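Local coordinates for DUF1460 domain-containing protein (Legionella pneumophila subsp. pneumophila, PDB 2IM9) that is of unknown function but, as an amidase-like protein of a cysteine-peptidase clan, may cleave amide bonds in cell-wall peptidoglycan, at residues A[134-139]-A[172-177]; A[129-134]-A[178-183]; A[156-161]-A[235-240]. All coordinates share one frame; numbering follows the deposited sequence.

Contact 1 (A[134-139]-A[172-177]); sequences NHFTSI and ALINKP
Phe136 and Ile139 close over Ile174 where the start of helix 137-147 packs against the strand-to-helix junction formed by strand 168-175 and helix 176-181. Phe136 is the N-cap residue of the first helix and Asn175 that of the second, so the contact joins two helix starts through a short apolar patch. The aromatic part is a CH-pi interaction: Ile174 CG2 stands 3.6 Å from the centroid of the Phe136 ring and 8° off its normal, the evidence that it sits over the middle of the face and not at one side. With CG1 of Ile174 anti to the carbonyl carbon (chi1 -51°), the other branch, CG2, is the methyl that meets the ring. The aliphatic part uses the same methyl a second time, with Ile139 CD1 3.7 Å from Ile174 CG2, while Ile139 CG1 lies 3.9 Å from Ile174 CG1 as the two side chains slide past each other in opposite directions. Lys176 adds its hydrocarbon chain, extended beyond CG, and its charged end goes to a salt bridge between NZ and Asp140 OD1 in helix 137-147. On the way, tip to tip with Ile139, Lys176 CE comes to 3.7 Å from Ile139 CD1.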
loop_
_atom_site.group_PDB
_atom_site.type_symbol
_atom_site.label_atom_id
_atom_site.label_comp_id
_atom_site.label_asym_id
_atom_site.label_seq_id
_atom_site.Cartn_x
_atom_site.Cartn_y
_atom_site.Cartn_z
ATOM N N ASN A 134 -0.700 8.333 -5.623
ATOM C CA ASN A 134 -1.493 8.116 -4.412
ATOM C C ASN A 134 -0.610 7.995 -3.171
ATOM O O ASN A 134 -0.530 6.933 -2.558
ATOM C CB ASN A 134 -2.369 6.884 -4.590
ATOM C CG ASN A 134 -3.518 7.133 -5.514
ATOM O OD1 ASN A 134 -4.082 8.231 -5.531
ATOM N ND2 ASN A 134 -3.907 6.099 -6.289
ATOM N N HIS A 135 0.032 9.092 -2.795
ATOM C CA HIS A 135 0.998 9.093 -1.687
ATOM C C HIS A 135 0.438 8.671 -0.332
ATOM O O HIS A 135 1.110 7.974 0.435
ATOM C CB HIS A 135 1.633 10.479 -1.525
ATOM C CG HIS A 135 2.481 10.887 -2.683
ATOM N ND1 HIS A 135 3.728 10.344 -2.924
ATOM C CD2 HIS A 135 2.263 11.794 -3.662
ATOM C CE1 HIS A 135 4.230 10.893 -4.018
ATOM N NE2 HIS A 135 3.365 11.784 -4.477
ATOM N N PHE A 136 -0.774 9.130 -0.023
ATOM C CA PHE A 136 -1.359 8.865 1.295
ATOM C C PHE A 136 -2.322 7.695 1.228
ATOM O O PHE A 136 -3.305 7.707 0.482
ATOM C CB PHE A 136 -2.047 10.110 1.842
ATOM C CG PHE A 136 -1.085 11.203 2.190
ATOM C CD1 PHE A 136 -0.521 11.256 3.459
ATOM C CD2 PHE A 136 -0.711 12.152 1.240
ATOM C CE1 PHE A 136 0.393 12.243 3.795
ATOM C CE2 PHE A 136 0.222 13.166 1.560
ATOM C CZ PHE A 136 0.774 13.206 2.842
ATOM N N THR A 137 -2.022 6.671 1.999
ATOM C CA THR A 137 -2.827 5.453 1.979
ATOM C C THR A 137 -4.313 5.700 2.220
ATOM O O THR A 137 -5.166 5.049 1.585
ATOM C CB THR A 137 -2.233 4.409 2.940
ATOM O OG1 THR A 137 -0.853 4.234 2.578
ATOM C CG2 THR A 137 -2.944 3.070 2.799
ATOM N N SER A 138 -4.642 6.619 3.118
ATOM C CA SER A 138 -6.066 6.836 3.420
ATOM C C SER A 138 -6.741 7.725 2.379
ATOM O O SER A 138 -7.583 7.254 1.589
ATOM C CB SER A 138 -6.254 7.383 4.836
ATOM O OG SER A 138 -5.582 8.613 5.015
ATOM N N ILE A 139 -6.357 8.998 2.347
ATOM C CA ILE A 139 -7.118 9.983 1.581
ATOM C C ILE A 139 -6.879 9.916 0.075
ATOM O O ILE A 139 -7.686 10.436 -0.714
ATOM C CB ILE A 139 -6.889 11.411 2.128
ATOM C CG1 ILE A 139 -5.413 11.767 2.086
ATOM C CG2 ILE A 139 -7.416 11.525 3.561
ATOM C CD1 ILE A 139 -5.150 13.048 1.382
ATOM N N ALA A 172 -6.924 11.626 10.693
ATOM C CA ALA A 172 -5.736 12.459 10.655
ATOM C C ALA A 172 -6.049 13.588 9.708
ATOM O O ALA A 172 -6.679 13.374 8.687
ATOM C CB ALA A 172 -4.558 11.669 10.147
ATOM N N LEU A 173 -5.598 14.789 10.054
ATOM C CA LEU A 173 -5.780 15.919 9.152
ATOM C C LEU A 173 -4.562 15.980 8.236
ATOM O O LEU A 173 -3.466 16.361 8.672
ATOM C CB LEU A 173 -5.956 17.218 9.930
ATOM C CG LEU A 173 -6.297 18.406 9.042
ATOM C CD1 LEU A 173 -7.623 18.192 8.337
ATOM C CD2 LEU A 173 -6.329 19.664 9.885
ATOM N N ILE A 174 -4.773 15.545 6.996
ATOM C CA ILE A 174 -3.697 15.410 6.008
ATOM C C ILE A 174 -3.588 16.721 5.266
ATOM O O ILE A 174 -4.448 17.057 4.447
ATOM C CB ILE A 174 -3.941 14.271 4.969
ATOM C CG1 ILE A 174 -4.290 12.933 5.641
ATOM C CG2 ILE A 174 -2.735 14.149 4.029
ATOM C CD1 ILE A 174 -3.190 12.321 6.478
ATOM N N ASN A 175 -2.527 17.457 5.552
ATOM C CA ASN A 175 -2.336 18.799 5.008
ATOM C C ASN A 175 -1.289 18.682 3.897
ATOM O O ASN A 175 -0.085 18.698 4.178
ATOM C CB ASN A 175 -1.843 19.715 6.145
ATOM C CG ASN A 175 -1.717 21.180 5.726
ATOM O OD1 ASN A 175 -1.372 21.481 4.589
ATOM N ND2 ASN A 175 -1.970 22.101 6.677
ATOM N N LYS A 176 -1.742 18.523 2.651
ATOM C CA LYS A 176 -0.786 18.327 1.548
ATOM C C LYS A 176 0.178 19.506 1.366
ATOM O O LYS A 176 1.395 19.290 1.246
ATOM C CB LYS A 176 -1.498 17.972 0.242
ATOM C CG LYS A 176 -1.976 16.543 0.223
ATOM C CD LYS A 176 -2.448 16.123 -1.175
ATOM C CE LYS A 176 -2.991 14.703 -1.115
ATOM N NZ LYS A 176 -3.640 14.262 -2.398
ATOM N N PRO A 177 -0.339 20.760 1.371
ATOM C CA PRO A 177 0.632 21.857 1.212
ATOM C C PRO A 177 1.726 21.885 2.276
ATOM O O PRO A 177 2.888 22.158 1.952
ATOM C CB PRO A 177 -0.245 23.118 1.259
ATOM C CG PRO A 177 -1.584 22.641 0.762
ATOM C CD PRO A 177 -1.721 21.270 1.424
#

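Contact 2 (A[129-134]-A[178-183]); sequences SYINRN and QWYNHK
Tyr180 OH and Ile131 O are joined by one ordered water, which lies 2.7 Å from Tyr180 OH, in the plane of its ring, and donates to Ile131 O over 3.0 Å. The bridge ties helix 176-181 to a type I beta turn, Tyr130 to Arg133, whose entry is an ST motif: Ser129 OG accepts from Asn132 N three residues on. The hydroxyl of Tyr180 is also wedged against the turn itself, 3.6 Å from Ile131 CA and 3.5 Å from Tyr130 CD2, where it meets the edge of the Tyr130 ring near its plane. Beyond this point the two tyrosines slide past each other in opposite directions, and CE2 of Tyr130 and CE2 of Tyr180 approach to 3.8 Å. The side chain of Leu205 in helix 195-209 packs against both tyrosine side chains and Ile131. A second polar link spans the contact tip to tip, Lys183 NZ donating to Tyr130 OH. The lysine chain is extended until it bends at its last torsion (chi4 -56°), which turns the ammonium over Trp179, 3.3 Å above the indole plane and offset toward its rim. Tyr130 OH thus lies 3.0 Å from Lys183 NZ and 4.0 Å from Trp179 CH2.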
loop_
_atom_site.group_PDB
_atom_site.type_symbol
_atom_site.label_atom_id
_atom_site.label_comp_id
_atom_site.label_asym_id
_atom_site.label_seq_id
_atom_site.Cartn_x
_atom_site.Cartn_y
_atom_site.Cartn_z
ATOM N N SER A 129 1.982 11.451 -12.666
ATOM C CA SER A 129 2.723 12.634 -12.217
ATOM C C SER A 129 3.003 12.480 -10.742
ATOM O O SER A 129 2.286 11.744 -10.045
ATOM C CB SER A 129 1.921 13.924 -12.477
ATOM O OG SER A 129 0.838 14.026 -11.561
ATOM N N TYR A 130 4.045 13.164 -10.260
ATOM C CA TYR A 130 4.336 13.141 -8.829
ATOM C C TYR A 130 3.107 13.529 -7.990
ATOM O O TYR A 130 2.755 12.823 -7.045
ATOM C CB TYR A 130 5.545 14.013 -8.465
ATOM C CG TYR A 130 5.992 13.743 -7.037
ATOM C CD1 TYR A 130 6.976 12.803 -6.767
ATOM C CD2 TYR A 130 5.371 14.379 -5.962
ATOM C CE1 TYR A 130 7.375 12.537 -5.463
ATOM C CE2 TYR A 130 5.751 14.112 -4.636
ATOM C CZ TYR A 130 6.748 13.187 -4.398
ATOM O OH TYR A 130 7.125 12.894 -3.103
ATOM N N ILE A 131 2.440 14.628 -8.338
ATOM C CA ILE A 131 1.360 15.108 -7.475
ATOM C C ILE A 131 0.136 14.214 -7.555
ATOM O O ILE A 131 -0.645 14.193 -6.617
ATOM C CB ILE A 131 0.949 16.572 -7.742
ATOM C CG1 ILE A 131 0.270 16.702 -9.105
ATOM C CG2 ILE A 131 2.153 17.511 -7.570
ATOM C CD1 ILE A 131 -0.482 18.002 -9.272
ATOM N N ASN A 132 -0.038 13.501 -8.674
ATOM C CA ASN A 132 -1.162 12.569 -8.822
ATOM C C ASN A 132 -0.893 11.210 -8.169
ATOM O O ASN A 132 -1.798 10.394 -8.014
ATOM C CB ASN A 132 -1.510 12.356 -10.300
ATOM C CG ASN A 132 -2.337 13.476 -10.892
ATOM O OD1 ASN A 132 -2.855 14.341 -10.181
ATOM N ND2 ASN A 132 -2.464 13.466 -12.216
ATOM N N ARG A 133 0.351 10.927 -7.818
ATOM C CA ARG A 133 0.639 9.652 -7.170
ATOM C C ARG A 133 -0.192 9.533 -5.894
ATOM O O ARG A 133 -0.392 10.511 -5.174
ATOM C CB ARG A 133 2.132 9.523 -6.851
ATOM C CG ARG A 133 2.572 8.035 -6.769
ATOM C CD ARG A 133 3.915 7.860 -6.068
ATOM N NE ARG A 133 5.035 8.456 -6.804
ATOM C CZ ARG A 133 6.274 8.574 -6.323
ATOM N NH1 ARG A 133 6.555 8.117 -5.093
ATOM N NH2 ARG A 133 7.234 9.139 -7.063
ATOM N N ASN A 134 -0.700 8.333 -5.623
ATOM C CA ASN A 134 -1.493 8.116 -4.412
ATOM C C ASN A 134 -0.610 7.995 -3.171
ATOM O O ASN A 134 -0.530 6.933 -2.558
ATOM C CB ASN A 134 -2.369 6.884 -4.590
ATOM C CG ASN A 134 -3.518 7.133 -5.514
ATOM O OD1 ASN A 134 -4.082 8.231 -5.531
ATOM N ND2 ASN A 134 -3.907 6.099 -6.289
ATOM N N GLN A 178 1.394 21.575 3.530
ATOM C CA GLN A 178 2.436 21.545 4.557
ATOM C C GLN A 178 3.389 20.345 4.384
ATOM O O GLN A 178 4.606 20.427 4.648
ATOM C CB GLN A 178 1.820 21.560 5.961
ATOM C CG GLN A 178 2.848 21.897 7.040
ATOM C CD GLN A 178 3.468 23.284 6.832
ATOM O OE1 GLN A 178 4.584 23.393 6.350
ATOM N NE2 GLN A 178 2.726 24.326 7.153
ATOM N N TRP A 179 2.853 19.222 3.913
ATOM C CA TRP A 179 3.696 18.068 3.631
ATOM C C TRP A 179 4.689 18.437 2.513
ATOM O O TRP A 179 5.888 18.137 2.614
ATOM C CB TRP A 179 2.809 16.897 3.221
ATOM C CG TRP A 179 3.524 15.612 2.885
ATOM C CD1 TRP A 179 4.185 14.778 3.750
ATOM C CD2 TRP A 179 3.569 14.980 1.599
ATOM N NE1 TRP A 179 4.664 13.672 3.069
ATOM C CE2 TRP A 179 4.306 13.776 1.746
ATOM C CE3 TRP A 179 3.068 15.321 0.336
ATOM C CZ2 TRP A 179 4.554 12.900 0.664
ATOM C CZ3 TRP A 179 3.318 14.449 -0.751
ATOM C CH2 TRP A 179 4.060 13.257 -0.571
ATOM N N TYR A 180 4.203 19.112 1.471
ATOM C CA TYR A 180 5.107 19.533 0.393
ATOM C C TYR A 180 6.158 20.486 0.921
ATOM O O TYR A 180 7.339 20.321 0.616
ATOM C CB TYR A 180 4.363 20.126 -0.815
ATOM C CG TYR A 180 3.900 19.039 -1.735
ATOM C CD1 TYR A 180 2.668 18.417 -1.537
ATOM C CD2 TYR A 180 4.727 18.572 -2.776
ATOM C CE1 TYR A 180 2.245 17.393 -2.378
ATOM C CE2 TYR A 180 4.322 17.536 -3.610
ATOM C CZ TYR A 180 3.093 16.943 -3.395
ATOM O OH TYR A 180 2.702 15.915 -4.202
ATOM N N ASN A 181 5.736 21.421 1.769
ATOM C CA ASN A 181 6.630 22.454 2.285
ATOM C C ASN A 181 7.797 21.864 3.057
ATOM O O ASN A 181 8.907 22.398 3.025
ATOM C CB ASN A 181 5.859 23.457 3.143
ATOM C CG ASN A 181 6.723 24.601 3.606
ATOM O OD1 ASN A 181 7.355 25.314 2.800
ATOM N ND2 ASN A 181 6.772 24.785 4.907
ATOM N N HIS A 182 7.539 20.749 3.736
ATOM C CA HIS A 182 8.568 20.034 4.517
ATOM C C HIS A 182 9.578 19.207 3.702
ATOM O O HIS A 182 10.540 18.670 4.256
ATOM C CB HIS A 182 7.896 19.116 5.537
ATOM C CG HIS A 182 7.688 19.757 6.876
ATOM N ND1 HIS A 182 6.708 20.698 7.110
ATOM C CD2 HIS A 182 8.346 19.600 8.048
ATOM C CE1 HIS A 182 6.748 21.064 8.384
ATOM N NE2 HIS A 182 7.737 20.414 8.972
ATOM N N LYS A 183 9.346 19.055 2.404
ATOM C CA LYS A 183 10.233 18.203 1.614
ATOM C C LYS A 183 11.632 18.767 1.420
ATOM O O LYS A 183 11.837 19.984 1.413
ATOM C CB LYS A 183 9.620 17.910 0.248
ATOM C CG LYS A 183 8.401 17.020 0.329
ATOM C CD LYS A 183 7.810 16.795 -1.063
ATOM C CE LYS A 183 6.745 15.678 -1.060
ATOM N NZ LYS A 183 7.299 14.386 -0.516
HETATM O O HOH W 1 0.180 14.984 -3.893
#

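Contact 3 (A[156-161]-A[235-240]); sequences FSIRNE and LHLFSQ
Gln240 grips the backbone of Arg159 at both of its polar atoms. Its NE2 donates to Arg159 O over 2.9 Å, nearly straight at 175° and in the plane of both the amide and the carbonyl, while its OE1 accepts from Arg159 N over 3.1 Å. The side-chain amide pairs with one residue's N-H and C=O much as a strand neighbour would. Two further bonds complete its grip: NE2 also donates to His236 O, 3.0 Å away on its own segment, and a water that donates to OE1 at 2.6 Å also donates to Ser157 O. His236 O, on helix 235-238, takes Ser239 OG as a second donor from the opposite face of its plane. A second water links the segments farther along, donating to Asn160 O at 2.7 Å and lying in the plane of the His236 ring beside NE2. With CG anti to the backbone N (chi1 -175°), this imidazole turns its edge to the loop, His236 CD2 3.3 Å from Arg159 O, and one face to Glu161, whose CG stands 3.8 Å from the ring centroid and 12° off the normal. Beneath the polar layer Ile158 CG2 meets Leu237 CD2 at 3.8 Å; Ile158 continues onto Ile222 of strand 214-223, and Leu237 onto helix 224-227. Since Gln240 reads main-chain atoms, the pairing does not depend on the Arg159 side chain, whose CB points away. With bonds at both ends of the amide, its flip state is well defined; the Glu161 carboxylate, not in contact with the ring nitrogens, may slightly favour a protonated His236.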
loop_
_atom_site.group_PDB
_atom_site.type_symbol
_atom_site.label_atom_id
_atom_site.label_comp_id
_atom_site.label_asym_id
_atom_site.label_seq_id
_atom_site.Cartn_x
_atom_site.Cartn_y
_atom_site.Cartn_z
ATOM N N PHE A 156 -15.798 -2.811 9.522
ATOM C CA PHE A 156 -16.964 -2.869 10.423
ATOM C C PHE A 156 -17.717 -4.204 10.382
ATOM O O PHE A 156 -18.460 -4.514 11.320
ATOM C CB PHE A 156 -17.948 -1.724 10.157
ATOM C CG PHE A 156 -17.658 -0.484 10.953
ATOM C CD1 PHE A 156 -16.840 0.515 10.437
ATOM C CD2 PHE A 156 -18.223 -0.310 12.225
ATOM C CE1 PHE A 156 -16.574 1.671 11.185
ATOM C CE2 PHE A 156 -17.963 0.843 12.980
ATOM C CZ PHE A 156 -17.144 1.833 12.459
ATOM N N SER A 157 -17.558 -4.966 9.301
ATOM C CA SER A 157 -18.244 -6.254 9.163
ATOM C C SER A 157 -17.610 -7.356 10.019
ATOM O O SER A 157 -18.129 -8.479 10.090
ATOM C CB SER A 157 -18.266 -6.699 7.703
ATOM O OG SER A 157 -17.014 -7.266 7.351
ATOM N N ILE A 158 -16.488 -7.049 10.652
ATOM C CA ILE A 158 -15.835 -8.009 11.525
ATOM C C ILE A 158 -16.407 -7.762 12.912
ATOM O O ILE A 158 -16.022 -6.817 13.593
ATOM C CB ILE A 158 -14.306 -7.895 11.452
ATOM C CG1 ILE A 158 -13.852 -8.299 10.040
ATOM C CG2 ILE A 158 -13.639 -8.796 12.513
ATOM C CD1 ILE A 158 -12.538 -7.789 9.665
ATOM N N ARG A 159 -17.338 -8.619 13.313
ATOM C CA ARG A 159 -18.184 -8.344 14.473
ATOM C C ARG A 159 -17.932 -9.330 15.621
ATOM O O ARG A 159 -17.425 -10.428 15.398
ATOM C CB ARG A 159 -19.651 -8.369 14.029
ATOM C CG ARG A 159 -19.904 -7.479 12.812
ATOM C CD ARG A 159 -21.398 -7.256 12.537
ATOM N NE ARG A 159 -22.067 -8.487 12.112
ATOM C CZ ARG A 159 -23.351 -8.562 11.769
ATOM N NH1 ARG A 159 -24.122 -7.474 11.796
ATOM N NH2 ARG A 159 -23.863 -9.729 11.396
ATOM N N ASN A 160 -18.279 -8.934 16.847
ATOM C CA ASN A 160 -18.129 -9.837 17.983
ATOM C C ASN A 160 -19.208 -10.931 17.971
ATOM O O ASN A 160 -20.029 -11.007 17.066
ATOM C CB ASN A 160 -18.165 -9.078 19.321
ATOM C CG ASN A 160 -19.495 -8.346 19.565
ATOM O OD1 ASN A 160 -20.540 -8.639 18.947
ATOM N ND2 ASN A 160 -19.451 -7.368 20.461
ATOM N N GLU A 161 -19.236 -11.741 19.018
ATOM C CA GLU A 161 -20.198 -12.849 19.100
ATOM C C GLU A 161 -21.651 -12.426 19.276
ATOM O O GLU A 161 -22.552 -13.247 19.106
ATOM C CB GLU A 161 -19.773 -13.832 20.180
ATOM C CG GLU A 161 -18.516 -14.607 19.806
ATOM C CD GLU A 161 -17.781 -15.132 21.021
ATOM O OE1 GLU A 161 -17.587 -14.339 21.963
ATOM O OE2 GLU A 161 -17.393 -16.326 21.048
ATOM N N LEU A 235 -9.996 -15.022 18.798
ATOM C CA LEU A 235 -10.024 -15.874 17.610
ATOM C C LEU A 235 -11.277 -15.696 16.773
ATOM O O LEU A 235 -11.224 -15.878 15.550
ATOM C CB LEU A 235 -9.798 -17.332 17.989
ATOM C CG LEU A 235 -8.522 -17.562 18.811
ATOM C CD1 LEU A 235 -8.386 -19.040 19.147
ATOM C CD2 LEU A 235 -7.257 -17.066 18.115
ATOM N N HIS A 236 -12.383 -15.314 17.409
ATOM C CA HIS A 236 -13.610 -15.040 16.666
ATOM C C HIS A 236 -13.428 -13.879 15.693
ATOM O O HIS A 236 -13.877 -13.952 14.540
ATOM C CB HIS A 236 -14.802 -14.750 17.588
ATOM C CG HIS A 236 -16.090 -14.576 16.847
ATOM N ND1 HIS A 236 -16.756 -15.629 16.253
ATOM C CD2 HIS A 236 -16.825 -13.471 16.584
ATOM C CE1 HIS A 236 -17.850 -15.179 15.665
ATOM N NE2 HIS A 236 -17.909 -13.871 15.838
ATOM N N LEU A 237 -12.792 -12.802 16.149
ATOM C CA LEU A 237 -12.542 -11.665 15.255
ATOM C C LEU A 237 -11.527 -12.008 14.162
ATOM O O LEU A 237 -11.784 -11.771 12.961
ATOM C CB LEU A 237 -12.075 -10.433 16.039
ATOM C CG LEU A 237 -13.096 -9.828 17.014
ATOM C CD1 LEU A 237 -12.475 -8.699 17.844
ATOM C CD2 LEU A 237 -14.325 -9.327 16.249
ATOM N N PHE A 238 -10.387 -12.568 14.564
ATOM C CA PHE A 238 -9.346 -12.926 13.593
ATOM C C PHE A 238 -9.863 -13.845 12.486
ATOM O O PHE A 238 -9.476 -13.682 11.321
ATOM C CB PHE A 238 -8.114 -13.529 14.266
ATOM C CG PHE A 238 -7.210 -12.513 14.891
ATOM C CD1 PHE A 238 -6.405 -11.692 14.095
ATOM C CD2 PHE A 238 -7.136 -12.394 16.270
ATOM C CE1 PHE A 238 -5.545 -10.756 14.663
ATOM C CE2 PHE A 238 -6.274 -11.453 16.862
ATOM C CZ PHE A 238 -5.479 -10.639 16.060
ATOM N N SER A 239 -10.759 -14.773 12.829
ATOM C CA SER A 239 -11.260 -15.746 11.850
ATOM C C SER A 239 -12.091 -15.120 10.721
ATOM O O SER A 239 -12.340 -15.779 9.705
ATOM C CB SER A 239 -12.104 -16.805 12.563
ATOM O OG SER A 239 -13.375 -16.272 12.910
ATOM N N GLN A 240 -12.536 -13.874 10.910
ATOM C CA GLN A 240 -13.362 -13.194 9.911
ATOM C C GLN A 240 -12.557 -12.403 8.881
ATOM O O GLN A 240 -13.123 -11.838 7.942
ATOM C CB GLN A 240 -14.394 -12.270 10.572
ATOM C CG GLN A 240 -15.439 -13.009 11.391
ATOM C CD GLN A 240 -16.248 -12.050 12.239
ATOM O OE1 GLN A 240 -17.016 -11.243 11.718
ATOM N NE2 GLN A 240 -16.066 -12.120 13.550
HETATM O O HOH W 2 -17.831 -11.182 9.293
HETATM O O HOH W 3 -19.907 -12.149 14.571
#

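Overall arrangement
Contacts 1 and 2 are neighbours, their centres 9 Å apart, sharing Asn134 and helix 176-181; contact 3 lies on its own, about 29 Å from contact 1 and 37 Å from contact 2 between centres. Along the chain, contact 1 is nested inside the loop closed by contact 2, so residues 129-139 and 172-183 form one continuous interface. His135 NE2, 2.8 Å from Tyr130 O, and an edge-to-face meeting of Phe136 with Trp179 join its halves. Contact 3 crosses both, its first segment falling before 172-177 and its second after 178-183. Contacts 2 and 3 lie on opposite sides of the chain's centre. Strand 168-175 of contact 1 belongs to the antiparallel sheet, which Ile158 of contact 3 also meets through Ile222 of strand 214-223.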